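Local coordinates for aminoglycoside acetyltransferase meta-AAC0020 (Uncultured bacterium, PDB 5F47), which probably transfers an acetyl group from acetyl-coenzyme A to aminoglycoside antibiotics, as other resistance enzymes of the GNAT fold do, at residues N9-E14 with G104-T109; Q26-F31 with K38-P43; F137-K142 with E146-H151. One frame throughout, in Å; residues are numbered along the deposited sequence. Where two conformers were deposited one is given.

How the contacts relate
Contact 1 joins the first strand, 11-15, to helix 103-117, whose N-terminal end follows a glycine-rich loop that, as in other GNAT enzymes, probably binds the pyrophosphate of coenzyme A. Contact 3 adjoins this helix directly: Gly104 C and Phe137 CZ are 3.3 Å apart, although the centres of contacts 1 and 3 lie about 20 Å from each other. Contact 2 lies between helix 21-34 and its succeeding loop; its centre is about 22 Å from that of contact 1 and about 25 Å from that of contact 3. Contacts 2 and 3 both meet the second subunit. Contact 2 includes a calcium ligand, and in contact 3 the Gln148 side chain is about 9 Å from a bound glucose unit, which touches Val149.

Contact 1 (N9-E14 with G104-T109); sequences NFLKIE and GKKLIT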
# COMPACT_ATOMS: atom_id res chain seq x y z
N ASN B 9 14.36 -26.21 -14.82
CA ASN B 9 15.19 -25.72 -15.92
C ASN B 9 14.39 -25.15 -17.08
O ASN B 9 14.96 -24.74 -18.09
CB ASN B 9 16.12 -26.83 -16.42
CG ASN B 9 16.75 -27.61 -15.30
OD1 ASN B 9 17.40 -27.05 -14.42
ND2 ASN B 9 16.56 -28.93 -15.32
N PHE B 10 13.07 -25.10 -16.94
CA PHE B 10 12.21 -24.50 -17.96
C PHE B 10 11.62 -23.18 -17.48
O PHE B 10 11.24 -22.34 -18.28
CB PHE B 10 11.08 -25.46 -18.34
CG PHE B 10 11.57 -26.76 -18.91
CD1 PHE B 10 11.68 -26.93 -20.28
CD2 PHE B 10 11.92 -27.81 -18.08
CE1 PHE B 10 12.13 -28.12 -20.80
CE2 PHE B 10 12.37 -29.00 -18.60
CZ PHE B 10 12.47 -29.15 -19.97
N LEU B 11 11.54 -23.02 -16.17
CA LEU B 11 10.89 -21.85 -15.60
C LEU B 11 11.72 -20.59 -15.79
O LEU B 11 12.92 -20.58 -15.50
CB LEU B 11 10.59 -22.08 -14.12
CG LEU B 11 9.74 -21.02 -13.43
CD1 LEU B 11 8.31 -21.08 -13.91
CD2 LEU B 11 9.81 -21.23 -11.93
N LYS B 12 11.08 -19.53 -16.26
CA LYS B 12 11.75 -18.24 -16.38
C LYS B 12 11.05 -17.24 -15.48
O LYS B 12 9.82 -17.19 -15.44
CB LYS B 12 11.74 -17.74 -17.82
CG LYS B 12 12.43 -18.67 -18.83
CD LYS B 12 13.93 -18.71 -18.61
CE LYS B 12 14.63 -19.55 -19.68
NZ LYS B 12 14.34 -21.01 -19.56
N ILE B 13 11.83 -16.45 -14.74
CA ILE B 13 11.28 -15.37 -13.93
C ILE B 13 11.73 -14.06 -14.53
O ILE B 13 12.93 -13.84 -14.73
CB ILE B 13 11.74 -15.43 -12.45
CG1 ILE B 13 11.33 -16.76 -11.81
CG2 ILE B 13 11.16 -14.26 -11.67
CD1 ILE B 13 9.85 -16.91 -11.61
N GLU B 14 10.77 -13.20 -14.86
CA GLU B 14 11.08 -11.98 -15.58
C GLU B 14 10.32 -10.80 -15.00
O GLU B 14 9.19 -10.94 -14.52
CB GLU B 14 10.76 -12.14 -17.07
CG GLU B 14 11.64 -13.19 -17.75
CD GLU B 14 11.37 -13.37 -19.24
OE1 GLU B 14 10.57 -12.60 -19.81
OE2 GLU B 14 11.96 -14.30 -19.84
N GLY B 104 6.09 -19.57 -6.67
CA GLY B 104 5.90 -18.46 -5.75
C GLY B 104 7.17 -18.03 -5.05
O GLY B 104 7.50 -16.85 -4.96
N LYS B 105 7.91 -19.01 -4.55
CA LYS B 105 9.16 -18.71 -3.86
C LYS B 105 10.17 -18.01 -4.76
O LYS B 105 10.85 -17.09 -4.33
CB LYS B 105 9.78 -19.99 -3.30
CG LYS B 105 9.06 -20.53 -2.08
CD LYS B 105 9.75 -21.79 -1.59
CE LYS B 105 9.02 -22.38 -0.39
NZ LYS B 105 9.61 -23.69 0.01
N LYS B 106 10.26 -18.44 -6.02
CA LYS B 106 11.20 -17.80 -6.94
C LYS B 106 10.75 -16.39 -7.31
O LYS B 106 11.59 -15.52 -7.49
CB LYS B 106 11.38 -18.67 -8.20
CG LYS B 106 12.20 -19.93 -7.95
CD LYS B 106 12.15 -20.90 -9.12
CE LYS B 106 13.05 -22.10 -8.84
NZ LYS B 106 12.95 -23.21 -9.84
N LEU B 107 9.44 -16.15 -7.37
CA LEU B 107 8.93 -14.80 -7.60
C LEU B 107 9.30 -13.87 -6.45
O LEU B 107 9.75 -12.74 -6.67
CB LEU B 107 7.40 -14.83 -7.80
CG LEU B 107 6.94 -15.34 -9.17
CD1 LEU B 107 5.45 -15.62 -9.17
CD2 LEU B 107 7.31 -14.33 -10.28
N ILE B 108 9.10 -14.33 -5.21
CA ILE B 108 9.45 -13.53 -4.04
C ILE B 108 10.95 -13.27 -3.97
O ILE B 108 11.37 -12.13 -3.72
CB ILE B 108 8.97 -14.21 -2.75
CG1 ILE B 108 7.44 -14.17 -2.66
CG2 ILE B 108 9.61 -13.55 -1.49
CD1 ILE B 108 6.86 -12.77 -2.47
N THR B 109 11.76 -14.29 -4.22
CA THR B 109 13.20 -14.11 -4.22
C THR B 109 13.64 -13.07 -5.25
O THR B 109 14.45 -12.19 -4.93
CB THR B 109 13.91 -15.45 -4.47
OG1 THR B 109 13.63 -16.34 -3.38
CG2 THR B 109 15.43 -15.25 -4.55
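Ile13 meets the helix face at two side chains, Lys106 and Leu107, while Leu11, two residues earlier on the same side of the strand, touches Lys106 within these segments and also packs on Ile103 of the same helix. With CG1 beside its own backbone N (chi1 -58°) and a further bend at chi2, Ile13 carries CD1 to the helix, while CG2, anti to the backbone N, also reaches Leu107. Leu107 CD2 lies against both branches, 3.9 Å from Ile13 CD1 and 4.1 Å from Ile13 CG2. The remaining branch atom, Ile13 CG1, approaches Lys106 CB to 4.1 Å, where the two side chains run at about a right angle.

Lys106 presents its aliphatic stem rather than its charge. Its chain is extended beyond CG, and CD passes 3.7 Å from Leu11 CD2; the torsion that sets CG of Leu11 opposite its backbone N (chi1 -172°) helps to place this methyl there. The ammonium group lies beyond, where it makes a long, weak ion pair with Asp8.

The short segments 11-14 and 104-109 run 31° apart, their axes 9.1 Å from each other at the closest, and the helix is one of those flanking the GNAT sheet. On the sheet side, Ala62 of the adjacent strand lies against both Leu11 and Ile13. No hydrogen bond links the two segments, so the helix meets this outer strand through apolar packing, including the methylenes of a lysine.

Contact 2 (Q26-F31 with K38-P43); sequences QLIRLF and KNFSIP. With CA (calcium ion), chain L.
Ile28 and Arg29 of helix 21-34 meet Phe40 and Ile42 in the loop leading to helix 45-53, so the contact folds the linker between the first two helices of the GNAT fold back onto the first of them.

The apolar part centres on one methyl. Ile28 CG2 lies 3.8 Å from Phe40 CZ and 4.0 Å from Ile42 CD1, touching the far end of the ring and, in a quite different direction, the tip of the isoleucine. Phe40 sends its ring to the helix with CG opposite the backbone N (chi1 176°). Leu48 of the following helix packs on both Ile28 and Ile42, and Tyr80 of the second subunit adds to the packing on Ile28.

The charged side chain, Arg29, crosses Ile42 at about a right angle. Bent at chi2 (-55°), it carries its guanidinium over Ile42, whose CB sits over one face, toward its rim, while CG2 comes within 3.5 Å of Arg29 NH2. Toward Phe40 the guanidinium is nearly perpendicular, the planes 88° apart, and NH1 reaches the ring at its edge, 3.9 Å from CD2; this is no stack over the aromatic face.

Polar links run through water and to a nearby acid. Arg29 NH1 forms a salt bridge with Glu32 and donates to a water at 2.8 Å. The same water accepts from Ile42 N at 2.9 Å and donates to Phe40 O, tying the guanidinium to the loop backbone. Next to Phe40, Asn39 OD1 is a ligand of a calcium ion, at 2.4 Å, with two waters also bound to the metal.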
# COMPACT_ATOMS: atom_id res chain seq x y z
N GLN B 26 -2.21 -11.15 -19.48
CA GLN B 26 -2.23 -12.57 -19.10
C GLN B 26 -2.19 -12.75 -17.59
O GLN B 26 -2.91 -13.59 -17.03
CB GLN B 26 -1.05 -13.33 -19.72
CG GLN B 26 -1.17 -13.65 -21.19
CD GLN B 26 0.06 -14.38 -21.68
OE1 GLN B 26 0.37 -15.49 -21.23
NE2 GLN B 26 0.80 -13.75 -22.59
N LEU B 27 -1.34 -11.97 -16.91
CA LEU B 27 -1.26 -12.06 -15.46
C LEU B 27 -2.58 -11.64 -14.81
O LEU B 27 -3.04 -12.29 -13.87
CB LEU B 27 -0.12 -11.20 -14.91
CG LEU B 27 0.03 -11.30 -13.39
CD1 LEU B 27 0.32 -12.74 -12.94
CD2 LEU B 27 1.11 -10.35 -12.88
N ILE B 28 -3.19 -10.58 -15.32
CA ILE B 28 -4.45 -10.09 -14.76
C ILE B 28 -5.52 -11.17 -14.93
O ILE B 28 -6.30 -11.42 -14.01
CB ILE B 28 -4.87 -8.78 -15.42
CG1 ILE B 28 -3.89 -7.67 -15.03
CG2 ILE B 28 -6.29 -8.40 -14.98
CD1 ILE B 28 -3.96 -6.44 -15.93
N ARG B 29 -5.55 -11.85 -16.08
CA ARG B 29 -6.48 -12.97 -16.25
C ARG B 29 -6.18 -14.12 -15.31
O ARG B 29 -7.08 -14.81 -14.86
CB ARG B 29 -6.46 -13.49 -17.69
CG ARG B 29 -7.02 -12.49 -18.71
CD ARG B 29 -8.43 -12.03 -18.35
NE ARG B 29 -9.03 -11.23 -19.42
CZ ARG B 29 -10.22 -10.66 -19.33
NH1 ARG B 29 -10.96 -10.78 -18.23
NH2 ARG B 29 -10.68 -9.95 -20.36
N LEU B 30 -4.90 -14.35 -15.01
CA LEU B 30 -4.54 -15.39 -14.05
C LEU B 30 -5.08 -15.02 -12.67
O LEU B 30 -5.63 -15.88 -11.96
CB LEU B 30 -3.03 -15.59 -14.02
CG LEU B 30 -2.49 -16.80 -13.26
CD1 LEU B 30 -1.19 -17.28 -13.89
CD2 LEU B 30 -2.27 -16.43 -11.81
N PHE B 31 -4.94 -13.76 -12.29
CA PHE B 31 -5.49 -13.27 -11.02
C PHE B 31 -7.01 -13.50 -10.98
O PHE B 31 -7.56 -13.95 -9.97
CB PHE B 31 -5.21 -11.77 -10.82
CG PHE B 31 -3.77 -11.43 -10.52
CD1 PHE B 31 -2.89 -12.36 -10.00
CD2 PHE B 31 -3.33 -10.13 -10.72
CE1 PHE B 31 -1.54 -12.00 -9.70
CE2 PHE B 31 -2.02 -9.77 -10.43
CZ PHE B 31 -1.13 -10.69 -9.92
N LYS B 38 -15.51 -12.28 -9.20
CA LYS B 38 -16.85 -12.23 -9.80
C LYS B 38 -17.08 -10.92 -10.55
O LYS B 38 -16.68 -9.85 -10.10
CB LYS B 38 -17.93 -12.37 -8.73
CG LYS B 38 -17.91 -13.68 -7.95
CD LYS B 38 -19.11 -13.77 -7.00
CE LYS B 38 -19.20 -15.16 -6.38
NZ LYS B 38 -17.96 -15.56 -5.65
N ASN B 39 -17.75 -11.03 -11.69
CA ASN B 39 -18.16 -9.86 -12.47
C ASN B 39 -17.02 -8.90 -12.78
O ASN B 39 -17.15 -7.70 -12.63
CB ASN B 39 -19.29 -9.12 -11.73
CG ASN B 39 -20.53 -9.94 -11.61
OD1 ASN B 39 -20.88 -10.70 -12.53
ND2 ASN B 39 -21.25 -9.79 -10.49
N PHE B 40 -15.89 -9.45 -13.23
CA PHE B 40 -14.74 -8.65 -13.57
C PHE B 40 -14.77 -8.17 -15.02
O PHE B 40 -14.99 -8.96 -15.95
CB PHE B 40 -13.46 -9.45 -13.29
CG PHE B 40 -12.21 -8.74 -13.68
CD1 PHE B 40 -11.85 -7.56 -13.05
CD2 PHE B 40 -11.40 -9.23 -14.70
CE1 PHE B 40 -10.70 -6.88 -13.41
CE2 PHE B 40 -10.25 -8.55 -15.06
CZ PHE B 40 -9.90 -7.38 -14.41
N SER B 41 -14.61 -6.86 -15.20
CA SER B 41 -14.45 -6.24 -16.52
C SER B 41 -13.07 -5.63 -16.57
O SER B 41 -12.79 -4.68 -15.83
CB SER B 41 -15.50 -5.15 -16.79
OG SER B 41 -16.75 -5.68 -17.14
N ILE B 42 -12.19 -6.18 -17.39
CA ILE B 42 -10.82 -5.68 -17.41
C ILE B 42 -10.83 -4.22 -17.89
O ILE B 42 -11.58 -3.87 -18.78
CB ILE B 42 -9.90 -6.59 -18.28
CG1 ILE B 42 -8.43 -6.27 -18.02
CG2 ILE B 42 -10.27 -6.50 -19.77
CD1 ILE B 42 -7.48 -7.29 -18.66
N PRO B 43 -10.03 -3.34 -17.25
CA PRO B 43 -9.94 -1.96 -17.74
C PRO B 43 -9.39 -1.91 -19.16
O PRO B 43 -8.79 -2.90 -19.59
CB PRO B 43 -8.95 -1.31 -16.77
CG PRO B 43 -9.04 -2.12 -15.53
CD PRO B 43 -9.30 -3.53 -15.98
CA CA L . -22.70 -11.65 -13.70
O HOH W 1 -12.95 -8.76 -18.50
O HOH W 2 -22.83 -11.69 -15.77
O HOH W 3 -21.40 -13.45 -12.29

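Contact 3 (F137-K142 with E146-H151); sequences FYRSTK and EEQVVH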
# COMPACT_ATOMS: atom_id res chain seq x y z
N PHE B 137 2.23 -20.31 2.54
CA PHE B 137 3.20 -19.91 1.53
C PHE B 137 4.14 -18.81 2.04
O PHE B 137 5.37 -18.96 1.97
CB PHE B 137 2.52 -19.42 0.24
CG PHE B 137 3.49 -18.76 -0.70
CD1 PHE B 137 4.39 -19.54 -1.44
CD2 PHE B 137 3.60 -17.38 -0.75
CE1 PHE B 137 5.33 -18.94 -2.26
CE2 PHE B 137 4.54 -16.78 -1.56
CZ PHE B 137 5.40 -17.55 -2.31
N TYR B 138 3.58 -17.71 2.54
CA TYR B 138 4.46 -16.61 2.94
C TYR B 138 5.37 -17.02 4.10
O TYR B 138 6.52 -16.60 4.17
CB TYR B 138 3.66 -15.35 3.28
CG TYR B 138 3.10 -14.69 2.04
CD1 TYR B 138 3.95 -14.14 1.09
CD2 TYR B 138 1.74 -14.61 1.82
CE1 TYR B 138 3.46 -13.55 -0.06
CE2 TYR B 138 1.24 -14.02 0.67
CZ TYR B 138 2.11 -13.50 -0.27
OH TYR B 138 1.63 -12.89 -1.42
N ARG B 139 4.87 -17.89 4.97
CA ARG B 139 5.68 -18.32 6.11
C ARG B 139 6.83 -19.22 5.67
O ARG B 139 7.71 -19.50 6.48
CB ARG B 139 4.79 -19.02 7.13
CG ARG B 139 3.91 -18.02 7.85
CD ARG B 139 2.74 -18.67 8.57
NE ARG B 139 1.98 -17.67 9.32
CZ ARG B 139 0.73 -17.80 9.74
NH1 ARG B 139 0.04 -18.91 9.46
NH2 ARG B 139 0.15 -16.82 10.43
N SER B 140 6.83 -19.63 4.41
CA SER B 140 7.90 -20.47 3.86
C SER B 140 8.94 -19.67 3.08
O SER B 140 9.85 -20.25 2.47
CB SER B 140 7.31 -21.56 2.96
OG SER B 140 6.97 -21.04 1.68
N THR B 141 8.82 -18.35 3.09
CA THR B 141 9.72 -17.48 2.32
C THR B 141 10.72 -16.74 3.21
O THR B 141 11.34 -15.79 2.76
CB THR B 141 8.92 -16.44 1.50
OG1 THR B 141 8.19 -15.57 2.39
CG2 THR B 141 7.95 -17.15 0.55
N LYS B 142 10.89 -17.20 4.44
CA LYS B 142 11.78 -16.55 5.41
C LYS B 142 11.49 -15.05 5.60
O LYS B 142 12.40 -14.21 5.51
CB LYS B 142 13.25 -16.75 5.00
CG LYS B 142 13.73 -18.18 5.17
CD LYS B 142 15.13 -18.35 4.60
CE LYS B 142 15.85 -19.51 5.27
NZ LYS B 142 16.13 -19.19 6.70
N GLU B 146 6.15 -11.40 11.07
CA GLU B 146 4.73 -11.33 10.74
C GLU B 146 3.99 -10.64 11.88
O GLU B 146 4.35 -10.77 13.05
CB GLU B 146 4.15 -12.72 10.46
CG GLU B 146 4.12 -13.69 11.62
CD GLU B 146 3.37 -14.97 11.25
OE1 GLU B 146 2.21 -15.15 11.67
OE2 GLU B 146 3.97 -15.80 10.54
N GLU B 147 2.97 -9.87 11.49
CA GLU B 147 2.15 -9.09 12.42
C GLU B 147 0.68 -9.37 12.18
O GLU B 147 0.23 -9.40 11.03
CB GLU B 147 2.44 -7.59 12.26
CG GLU B 147 3.90 -7.25 12.53
CD GLU B 147 4.25 -5.77 12.39
OE1 GLU B 147 3.46 -5.01 11.78
OE2 GLU B 147 5.32 -5.36 12.90
N GLN B 148 -0.07 -9.56 13.26
CA GLN B 148 -1.52 -9.72 13.17
C GLN B 148 -2.18 -8.37 13.09
O GLN B 148 -2.05 -7.57 14.02
CB GLN B 148 -2.05 -10.47 14.38
CG GLN B 148 -1.60 -11.91 14.45
CD GLN B 148 -2.29 -12.76 13.40
OE1 GLN B 148 -3.50 -12.64 13.16
NE2 GLN B 148 -1.52 -13.65 12.78
N VAL B 149 -2.90 -8.12 12.00
CA VAL B 149 -3.47 -6.80 11.78
C VAL B 149 -4.90 -6.91 11.27
O VAL B 149 -5.43 -8.01 11.06
CB VAL B 149 -2.63 -5.96 10.79
CG1 VAL B 149 -1.20 -5.78 11.33
CG2 VAL B 149 -2.60 -6.60 9.42
N VAL B 150 -5.53 -5.75 11.13
CA VAL B 150 -6.90 -5.62 10.67
C VAL B 150 -6.94 -4.59 9.56
O VAL B 150 -6.30 -3.53 9.68
CB VAL B 150 -7.84 -5.20 11.83
CG1 VAL B 150 -9.25 -5.01 11.34
CG2 VAL B 150 -7.78 -6.22 12.96
N HIS B 151 -7.61 -4.90 8.46
CA HIS B 151 -7.81 -3.89 7.42
C HIS B 151 -9.23 -3.37 7.47
O HIS B 151 -10.16 -4.14 7.59
CB HIS B 151 -7.51 -4.45 6.02
CG HIS B 151 -6.05 -4.51 5.70
ND1 HIS B 151 -5.58 -4.77 4.44
CD2 HIS B 151 -4.95 -4.36 6.49
CE1 HIS B 151 -4.26 -4.76 4.45
NE2 HIS B 151 -3.85 -4.52 5.68
O HOH W 4 -2.49 -16.37 11.77
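Arg139 and Glu146 carry this surface contact, a bidentate salt bridge between the turn after helix 132-138 and the strand 145-155. Arg139 uses its side-on pair of donors, one for each carboxylate oxygen: NE reaches Glu146 OE2 at 3.0 Å, and NH2 reaches Glu146 OE1 at 2.9 Å. Guanidinium and carboxylate are nearly parallel, their planes 3° apart, but offset, since each oxygen is tilted out of the guanidinium plane. Both oxygens are met on their syn side, and the bonds are moderately bent, with an angle of 149° at the NE hydrogen.

The extended run of Arg139 from CG to NE spans the gap to the strand. Glu146 crosses the arginine at about a right angle, its CG between backbone N and carbonyl carbon (chi1 65°) and its chain extended beyond. Two bonds to one carboxylate fix the rotation of the guanidinium and would be expected to keep the acid ionised.

Gln148 joins the pair through a water, which accepts from Arg139 NH2 at 3.0 Å and from Gln148 NE2 at 3.1 Å. Arg139 itself sits in a type I turn from Tyr138 to Thr141, in which Tyr138 O accepts from both Thr141 N at 3.1 Å and Thr141 OG1 at 2.6 Å.

The salt bridge thus joins the turn that follows the helix to the first part of a C-terminal strand that pairs antiparallel with a strand of the second subunit, carrying a sheet across the interface of the GNAT dimer.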